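Local coordinates for putative peptidyl-arginine deiminase family protein (Campylobacter jejuni subsp. jejuni serotype O:2, PDB 6B10) that probably hydrolyses agmatine to N-carbamoylputrescine and ammonia, a deimination step on a route to the polyamine putrescine, at residues I13-L24 / H322-K330; D82-A93 / L120-F129. All coordinates share one frame; numbering follows the deposited sequence.

Contact 1: I13-L24 / H322-K330; sequences IPEWSEQEYLML and HCSCQNRFK
F329 folds its ring into the bend of I13-L24, where I13 covers one face: I13 CG2 lies 3.6 Å from the ring centroid and 9° off its normal, a CH-pi contact. Carbonyls ring the aromatic edge: E15 O, S17 O and E18 O lie near the ring plane, suited to its slightly positive hydrogens, and a type I turn from P14 to S17 curls the chain around it. Deeper in, packing is tight and polar groups are paired. N327 ND2 gives a 2.8 Å bond to Q19 OE1, arriving above that carbonyl's plane, the two amides almost perpendicular; Q55 also donates to this oxygen. E15 suits its place through reach: with CG anti to the backbone N (chi1 -158°), its extended chain brings OE1 to where its syn lone pair accepts from H322 NE2 at 2.6 Å, in the imidazole plane, while OE2 pairs with R213. On the face carrying L22 and N327, L22 CD1 rests 3.7 Å from C325 SG. A classic beta bulge lets R328 O take both E20 N (2.8 Å) and Y21 N (3.2 Å). Toward solvent, K330 N still bonds to E18 O (3.0 Å), but the charged ends of E18 and K330 are not in contact; the chains run alongside, K330 CD 3.4 Å from the carboxylate carbon CD of E18, and a water bridges E18 O and K330 O. Strand 326-329 edges a sheet, antiparallel to 19-25, beyond which lies 56-61; Y21, M23 and R328 pack against helix 120-133, whereas L22 and L24 meet helix 37-52.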
# COMPACT_ATOMS: atom_id res chain seq x y z
N ILE A 13 -9.50 -9.07 0.47
CA ILE A 13 -8.33 -9.71 1.08
C ILE A 13 -7.54 -8.71 1.89
O ILE A 13 -7.10 -7.69 1.35
CB ILE A 13 -7.41 -10.33 0.01
CG1 ILE A 13 -8.18 -11.31 -0.88
CG2 ILE A 13 -6.24 -11.05 0.66
CD1 ILE A 13 -7.41 -11.78 -2.10
N PRO A 14 -7.34 -8.98 3.19
CA PRO A 14 -6.46 -8.14 3.98
C PRO A 14 -5.00 -8.42 3.65
O PRO A 14 -4.65 -9.52 3.21
CB PRO A 14 -6.77 -8.56 5.42
CG PRO A 14 -7.16 -9.99 5.30
CD PRO A 14 -7.82 -10.15 3.96
N GLU A 15 -4.14 -7.43 3.89
CA GLU A 15 -2.74 -7.51 3.47
C GLU A 15 -1.96 -8.61 4.17
O GLU A 15 -0.96 -9.11 3.64
CB GLU A 15 -2.06 -6.16 3.68
CG GLU A 15 -0.83 -5.96 2.82
CD GLU A 15 -0.48 -4.50 2.72
OE1 GLU A 15 -1.14 -3.80 1.91
OE2 GLU A 15 0.41 -4.04 3.47
N TRP A 16 -2.40 -9.01 5.36
CA TRP A 16 -1.71 -10.05 6.11
C TRP A 16 -2.02 -11.49 5.67
O TRP A 16 -1.43 -12.43 6.20
CB TRP A 16 -1.96 -9.89 7.62
CG TRP A 16 -3.39 -9.99 8.03
CD1 TRP A 16 -4.11 -11.13 8.24
CD2 TRP A 16 -4.28 -8.90 8.30
NE1 TRP A 16 -5.39 -10.82 8.62
CE2 TRP A 16 -5.52 -9.45 8.67
CE3 TRP A 16 -4.14 -7.51 8.25
CZ2 TRP A 16 -6.62 -8.66 8.99
CZ3 TRP A 16 -5.23 -6.72 8.58
CH2 TRP A 16 -6.46 -7.30 8.94
N SER A 17 -2.91 -11.67 4.70
CA SER A 17 -3.13 -13.00 4.10
C SER A 17 -1.87 -13.43 3.33
O SER A 17 -1.07 -12.58 2.89
CB SER A 17 -4.32 -13.00 3.15
OG SER A 17 -5.51 -12.65 3.83
N GLU A 18 -1.71 -14.74 3.19
CA GLU A 18 -0.51 -15.32 2.59
C GLU A 18 -0.33 -14.84 1.16
O GLU A 18 -1.29 -14.73 0.40
CB GLU A 18 -0.57 -16.85 2.65
CG GLU A 18 0.76 -17.52 2.33
CD GLU A 18 0.77 -19.02 2.63
OE1 GLU A 18 -0.31 -19.64 2.60
OE2 GLU A 18 1.86 -19.58 2.89
N GLN A 19 0.92 -14.58 0.79
CA GLN A 19 1.24 -14.00 -0.50
C GLN A 19 2.24 -14.84 -1.28
O GLN A 19 2.97 -15.66 -0.71
CB GLN A 19 1.83 -12.59 -0.29
CG GLN A 19 0.89 -11.59 0.36
CD GLN A 19 1.62 -10.36 0.88
OE1 GLN A 19 2.53 -9.84 0.22
NE2 GLN A 19 1.23 -9.88 2.06
N GLU A 20 2.25 -14.62 -2.59
CA GLU A 20 3.20 -15.28 -3.48
C GLU A 20 4.33 -14.32 -3.84
O GLU A 20 5.50 -14.70 -3.83
CB GLU A 20 2.48 -15.78 -4.74
CG GLU A 20 3.28 -16.80 -5.56
CD GLU A 20 3.33 -18.17 -4.92
OE1 GLU A 20 2.25 -18.76 -4.69
OE2 GLU A 20 4.44 -18.67 -4.65
N TYR A 21 3.98 -13.07 -4.15
CA TYR A 21 4.97 -12.05 -4.51
C TYR A 21 4.72 -10.72 -3.83
O TYR A 21 3.57 -10.35 -3.57
CB TYR A 21 4.92 -11.77 -6.01
CG TYR A 21 5.47 -12.85 -6.92
CD1 TYR A 21 6.83 -12.93 -7.19
CD2 TYR A 21 4.62 -13.76 -7.54
CE1 TYR A 21 7.33 -13.90 -8.04
CE2 TYR A 21 5.11 -14.73 -8.39
CZ TYR A 21 6.46 -14.80 -8.64
OH TYR A 21 6.95 -15.76 -9.49
N LEU A 22 5.80 -9.99 -3.55
CA LEU A 22 5.73 -8.53 -3.45
C LEU A 22 6.32 -7.97 -4.75
O LEU A 22 7.41 -8.35 -5.19
CB LEU A 22 6.50 -8.00 -2.24
CG LEU A 22 6.18 -6.54 -1.87
CD1 LEU A 22 4.78 -6.40 -1.30
CD2 LEU A 22 7.18 -5.97 -0.88
N MET A 23 5.59 -7.05 -5.36
CA MET A 23 5.96 -6.53 -6.66
C MET A 23 6.35 -5.06 -6.55
O MET A 23 5.67 -4.28 -5.88
CB MET A 23 4.80 -6.70 -7.62
CG MET A 23 4.31 -8.14 -7.69
SD MET A 23 3.00 -8.41 -8.89
CE MET A 23 1.75 -7.27 -8.31
N LEU A 24 7.45 -4.69 -7.19
CA LEU A 24 7.95 -3.33 -7.20
C LEU A 24 8.37 -2.90 -8.60
O LEU A 24 8.76 -3.73 -9.43
CB LEU A 24 9.14 -3.19 -6.25
CG LEU A 24 8.94 -3.68 -4.81
CD1 LEU A 24 9.45 -5.10 -4.63
CD2 LEU A 24 9.61 -2.76 -3.79
N HIS A 322 4.87 1.32 1.50
CA HIS A 322 3.61 0.73 1.00
C HIS A 322 3.29 1.22 -0.41
O HIS A 322 2.83 0.45 -1.25
CB HIS A 322 2.44 1.05 1.94
CG HIS A 322 1.21 0.23 1.70
ND1 HIS A 322 0.03 0.77 1.24
CD2 HIS A 322 0.97 -1.10 1.86
CE1 HIS A 322 -0.88 -0.18 1.13
NE2 HIS A 322 -0.33 -1.32 1.50
N CYS A 323 3.52 2.51 -0.67
CA CYS A 323 3.28 3.11 -1.98
C CYS A 323 4.14 2.50 -3.09
O CYS A 323 3.74 2.48 -4.25
CB CYS A 323 3.56 4.63 -1.94
SG CYS A 323 2.52 5.57 -0.81
N SER A 324 5.32 2.02 -2.73
CA SER A 324 6.27 1.48 -3.71
C SER A 324 6.10 -0.01 -4.03
O SER A 324 6.94 -0.58 -4.74
CB SER A 324 7.69 1.68 -3.19
OG SER A 324 8.00 0.65 -2.28
N CYS A 325 5.06 -0.66 -3.52
CA CYS A 325 4.92 -2.08 -3.75
C CYS A 325 3.47 -2.52 -3.87
O CYS A 325 2.55 -1.77 -3.54
CB CYS A 325 5.63 -2.87 -2.65
SG CYS A 325 4.97 -2.67 -0.97
N GLN A 326 3.28 -3.72 -4.38
CA GLN A 326 1.95 -4.31 -4.47
C GLN A 326 2.05 -5.79 -4.11
O GLN A 326 3.03 -6.46 -4.42
CB GLN A 326 1.37 -4.11 -5.87
CG GLN A 326 -0.04 -4.65 -6.06
CD GLN A 326 -1.06 -4.04 -5.11
OE1 GLN A 326 -1.09 -4.37 -3.92
NE2 GLN A 326 -1.89 -3.14 -5.62
N ASN A 327 1.02 -6.28 -3.43
CA ASN A 327 1.00 -7.66 -2.98
C ASN A 327 0.23 -8.51 -3.98
O ASN A 327 -0.78 -8.07 -4.52
CB ASN A 327 0.34 -7.74 -1.59
CG ASN A 327 0.89 -6.71 -0.63
OD1 ASN A 327 0.43 -5.57 -0.60
ND2 ASN A 327 1.91 -7.09 0.13
N ARG A 328 0.72 -9.71 -4.23
CA ARG A 328 0.01 -10.69 -5.04
C ARG A 328 -0.16 -11.92 -4.16
O ARG A 328 0.82 -12.50 -3.70
CB ARG A 328 0.79 -11.02 -6.32
CG ARG A 328 0.19 -12.16 -7.14
CD ARG A 328 0.83 -12.26 -8.52
NE ARG A 328 0.55 -13.57 -9.13
CZ ARG A 328 -0.53 -13.86 -9.85
NH1 ARG A 328 -1.48 -12.96 -10.09
NH2 ARG A 328 -0.67 -15.09 -10.35
N PHE A 329 -1.41 -12.28 -3.90
CA PHE A 329 -1.70 -13.27 -2.87
C PHE A 329 -1.58 -14.70 -3.39
O PHE A 329 -1.64 -14.94 -4.60
CB PHE A 329 -3.05 -12.98 -2.22
CG PHE A 329 -3.05 -11.69 -1.46
CD1 PHE A 329 -2.67 -11.65 -0.13
CD2 PHE A 329 -3.33 -10.49 -2.11
CE1 PHE A 329 -2.61 -10.45 0.56
CE2 PHE A 329 -3.28 -9.29 -1.42
CZ PHE A 329 -2.92 -9.27 -0.08
N LYS A 330 -1.39 -15.62 -2.45
CA LYS A 330 -1.21 -17.04 -2.75
C LYS A 330 -2.57 -17.75 -2.73
O LYS A 330 -3.40 -17.49 -1.86
CB LYS A 330 -0.30 -17.67 -1.70
CG LYS A 330 0.12 -19.11 -1.98
CD LYS A 330 0.68 -19.75 -0.72
CE LYS A 330 1.01 -21.23 -0.91
NZ LYS A 330 2.31 -21.45 -1.60
O HOH W 1 -3.79 -15.64 0.22

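Contact 2: D82-A93 / L120-F129; sequences DTNDTWIRDFGA and LDNAVNSKLF. With K (potassium ion), chain E.
F91 and D121 stack where a loop ending in a short, weakly bonded helix, about 88-91, meets helix 120-133, in what family membership suggests is a pentein-type alpha/beta propeller. The favourable part is a CH-pi contact: D121 CB stands 3.6 Å from the F91 ring centroid, 12° off its normal. The carboxylate lies nearly parallel to the ring (6° between planes), and its OD2 comes 3.4 Å from D85 OD2, two acceptors with no hydrogen bond between them. I88 CA lies against the opposite face of the ring, toward its rim, and V124 CG1 reaches its edge at 4.1 Å from F91 CE1. Chi1 of F91 (65°) sets CG between the backbone N and the carbonyl carbon, turning the ring to the long helix. N125, one turn along from D121, donates through ND2 to F91 O at 3.0 Å, from above the carbonyl plane; an asparagine suits this place because its amide can serve an oxygen also committed to a metal. Farther along, alanine's short side chain lets the backbone at A93 come close, its CB touching F129 CE1 at 3.6 Å. At the other end L120 CD2 leans on the backbone of D82 and T83, joined by V124 CG2. In a second shell, D85 forms an Asx turn, OD1 taking W87 N at 2.7 Å just before the short helix begins. G92, with no side chain, lets its N close tightly on I88 O. The potassium ion, completed by D106 and F107, sits 2.8 Å from F91 O and 3.0 Å from a water that donates to D90 O.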
# COMPACT_ATOMS: atom_id res chain seq x y z
N ASP A 82 8.70 -1.70 -19.86
CA ASP A 82 8.93 -0.26 -19.78
C ASP A 82 7.97 0.39 -18.80
O ASP A 82 6.84 -0.07 -18.63
CB ASP A 82 8.80 0.41 -21.15
CG ASP A 82 9.93 0.04 -22.09
OD1 ASP A 82 10.60 -0.99 -21.86
OD2 ASP A 82 10.15 0.79 -23.06
N THR A 83 8.43 1.47 -18.18
CA THR A 83 7.65 2.20 -17.17
C THR A 83 8.37 3.50 -16.82
O THR A 83 9.45 3.79 -17.33
CB THR A 83 7.46 1.36 -15.89
OG1 THR A 83 6.64 2.07 -14.95
CG2 THR A 83 8.81 1.02 -15.24
N ASN A 84 7.75 4.30 -15.96
CA ASN A 84 8.42 5.44 -15.33
C ASN A 84 8.03 5.59 -13.86
O ASN A 84 8.89 5.62 -12.99
CB ASN A 84 8.18 6.74 -16.11
CG ASN A 84 6.72 6.96 -16.48
OD1 ASN A 84 5.89 6.06 -16.37
ND2 ASN A 84 6.41 8.17 -16.92
N ASP A 85 6.72 5.65 -13.59
CA ASP A 85 6.19 5.67 -12.23
C ASP A 85 6.64 4.42 -11.47
O ASP A 85 6.46 3.30 -11.95
CB ASP A 85 4.66 5.73 -12.30
CG ASP A 85 4.01 5.90 -10.93
OD1 ASP A 85 4.72 5.95 -9.91
OD2 ASP A 85 2.77 5.97 -10.89
N THR A 86 7.23 4.62 -10.30
CA THR A 86 7.65 3.51 -9.43
C THR A 86 6.59 3.15 -8.38
O THR A 86 6.69 2.11 -7.72
CB THR A 86 8.96 3.85 -8.70
OG1 THR A 86 8.79 5.03 -7.91
CG2 THR A 86 10.09 4.06 -9.70
N TRP A 87 5.58 4.00 -8.22
CA TRP A 87 4.58 3.80 -7.19
C TRP A 87 3.54 2.80 -7.67
O TRP A 87 2.44 3.17 -8.06
CB TRP A 87 3.94 5.14 -6.80
CG TRP A 87 4.95 6.17 -6.35
CD1 TRP A 87 5.23 7.36 -6.96
CD2 TRP A 87 5.84 6.08 -5.22
NE1 TRP A 87 6.21 8.03 -6.27
CE2 TRP A 87 6.61 7.26 -5.20
CE3 TRP A 87 6.05 5.12 -4.23
CZ2 TRP A 87 7.57 7.51 -4.22
CZ3 TRP A 87 7.02 5.37 -3.25
CH2 TRP A 87 7.76 6.56 -3.26
N ILE A 88 3.91 1.53 -7.63
CA ILE A 88 3.07 0.46 -8.19
C ILE A 88 1.76 0.26 -7.41
O ILE A 88 0.76 -0.17 -7.99
CB ILE A 88 3.85 -0.87 -8.33
CG1 ILE A 88 3.02 -1.91 -9.10
CG2 ILE A 88 4.25 -1.44 -6.97
CD1 ILE A 88 3.84 -3.09 -9.59
N ARG A 89 1.75 0.59 -6.12
CA ARG A 89 0.51 0.59 -5.33
C ARG A 89 -0.59 1.44 -5.99
O ARG A 89 -1.78 1.11 -5.89
CB ARG A 89 0.80 1.08 -3.90
CG ARG A 89 -0.38 1.09 -2.93
CD ARG A 89 -0.77 -0.28 -2.39
NE ARG A 89 0.36 -1.04 -1.87
CZ ARG A 89 0.28 -2.29 -1.40
NH1 ARG A 89 -0.89 -2.91 -1.34
NH2 ARG A 89 1.37 -2.91 -0.97
N ASP A 90 -0.21 2.54 -6.64
CA ASP A 90 -1.18 3.39 -7.35
C ASP A 90 -1.89 2.65 -8.48
O ASP A 90 -3.12 2.73 -8.60
CB ASP A 90 -0.51 4.63 -7.95
CG ASP A 90 -0.13 5.67 -6.92
OD1 ASP A 90 -0.85 5.82 -5.91
OD2 ASP A 90 0.89 6.36 -7.13
N PHE A 91 -1.13 1.94 -9.31
CA PHE A 91 -1.68 1.36 -10.53
C PHE A 91 -1.71 -0.17 -10.61
O PHE A 91 -2.41 -0.72 -11.45
CB PHE A 91 -0.98 1.95 -11.78
CG PHE A 91 0.47 1.61 -11.89
CD1 PHE A 91 0.88 0.40 -12.42
CD2 PHE A 91 1.44 2.51 -11.47
CE1 PHE A 91 2.22 0.08 -12.53
CE2 PHE A 91 2.79 2.20 -11.57
CZ PHE A 91 3.18 0.98 -12.10
N GLY A 92 -0.97 -0.86 -9.74
CA GLY A 92 -0.91 -2.32 -9.77
C GLY A 92 -2.26 -3.03 -9.67
O GLY A 92 -3.25 -2.45 -9.22
N ALA A 93 -2.29 -4.29 -10.09
CA ALA A 93 -3.51 -5.09 -10.05
C ALA A 93 -3.86 -5.48 -8.61
O ALA A 93 -2.97 -5.80 -7.82
CB ALA A 93 -3.35 -6.33 -10.90
N LEU A 120 2.08 4.09 -19.89
CA LEU A 120 2.94 2.92 -19.68
C LEU A 120 2.42 2.06 -18.53
O LEU A 120 2.30 0.84 -18.67
CB LEU A 120 4.39 3.34 -19.40
CG LEU A 120 5.28 3.56 -20.63
CD1 LEU A 120 5.18 4.99 -21.15
CD2 LEU A 120 6.72 3.22 -20.31
N ASP A 121 2.12 2.71 -17.41
CA ASP A 121 1.60 2.04 -16.22
C ASP A 121 0.35 1.23 -16.52
O ASP A 121 0.23 0.09 -16.08
CB ASP A 121 1.26 3.07 -15.14
CG ASP A 121 2.48 3.81 -14.62
OD1 ASP A 121 3.62 3.30 -14.77
OD2 ASP A 121 2.29 4.90 -14.06
N ASN A 122 -0.58 1.83 -17.26
CA ASN A 122 -1.81 1.15 -17.66
C ASN A 122 -1.52 -0.14 -18.42
O ASN A 122 -2.18 -1.16 -18.20
CB ASN A 122 -2.67 2.07 -18.52
CG ASN A 122 -4.07 1.52 -18.73
OD1 ASN A 122 -4.40 1.04 -19.81
ND2 ASN A 122 -4.89 1.58 -17.69
N ALA A 123 -0.53 -0.08 -19.30
CA ALA A 123 -0.10 -1.26 -20.04
C ALA A 123 0.62 -2.26 -19.13
O ALA A 123 0.31 -3.45 -19.18
CB ALA A 123 0.79 -0.86 -21.20
N VAL A 124 1.54 -1.77 -18.30
CA VAL A 124 2.38 -2.63 -17.43
C VAL A 124 1.64 -3.86 -16.91
O VAL A 124 2.16 -4.98 -16.96
CB VAL A 124 2.95 -1.84 -16.21
CG1 VAL A 124 3.55 -2.79 -15.18
CG2 VAL A 124 4.02 -0.84 -16.65
N ASN A 125 0.42 -3.67 -16.42
CA ASN A 125 -0.38 -4.77 -15.88
C ASN A 125 -0.77 -5.81 -16.93
O ASN A 125 -0.78 -7.01 -16.64
CB ASN A 125 -1.64 -4.23 -15.21
CG ASN A 125 -1.34 -3.47 -13.93
OD1 ASN A 125 -0.90 -4.05 -12.94
ND2 ASN A 125 -1.58 -2.16 -13.96
N SER A 126 -1.11 -5.36 -18.13
CA SER A 126 -1.48 -6.27 -19.22
C SER A 126 -0.30 -7.15 -19.60
O SER A 126 -0.44 -8.37 -19.68
CB SER A 126 -1.98 -5.51 -20.44
OG SER A 126 -3.23 -4.89 -20.17
N LYS A 127 0.85 -6.52 -19.82
CA LYS A 127 2.08 -7.25 -20.16
C LYS A 127 2.33 -8.31 -19.10
O LYS A 127 2.52 -9.48 -19.41
CB LYS A 127 3.34 -6.36 -20.25
CG LYS A 127 3.18 -4.86 -20.47
CD LYS A 127 2.87 -4.48 -21.91
CE LYS A 127 3.46 -3.11 -22.21
NZ LYS A 127 3.12 -2.63 -23.58
N LEU A 128 2.33 -7.86 -17.85
CA LEU A 128 2.68 -8.71 -16.72
C LEU A 128 1.79 -9.94 -16.65
O LEU A 128 2.27 -11.06 -16.48
CB LEU A 128 2.56 -7.92 -15.41
CG LEU A 128 2.90 -8.64 -14.11
CD1 LEU A 128 4.36 -9.08 -14.09
CD2 LEU A 128 2.59 -7.76 -12.90
N PHE A 129 0.49 -9.72 -16.78
CA PHE A 129 -0.49 -10.79 -16.64
C PHE A 129 -0.56 -11.67 -17.89
O PHE A 129 -0.75 -12.88 -17.78
CB PHE A 129 -1.87 -10.22 -16.27
CG PHE A 129 -2.08 -10.09 -14.79
CD1 PHE A 129 -1.45 -9.08 -14.07
CD2 PHE A 129 -2.88 -10.99 -14.11
CE1 PHE A 129 -1.63 -8.97 -12.70
CE2 PHE A 129 -3.06 -10.88 -12.74
CZ PHE A 129 -2.43 -9.87 -12.04
K K E . -4.75 0.12 -12.81
O HOH W 2 -5.32 1.86 -10.43

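Contact 2 is nested along the chain within the loop closed by contact 1: the order is 13-24, 82-93, 120-129, 322-330, so segments near the two ends of the chain pair up, with the other two between them in sequence. The two centres lie about 15 Å apart and are directly joined. R89, from 82-93, points into contact 1, probably hydrogen bonding through NH2 to N327 OD1 (2.8 Å) and through NE to H322 O. Helix 120-133 is shared: it lies across the sheet holding 19-25 and 326-329, with F129 on R328 and L128 on M23, while contact 2 ties it to the potassium-binding turn. The edge strand near the C-terminus and the potassium site are thus linked through R89 and helix 120-133.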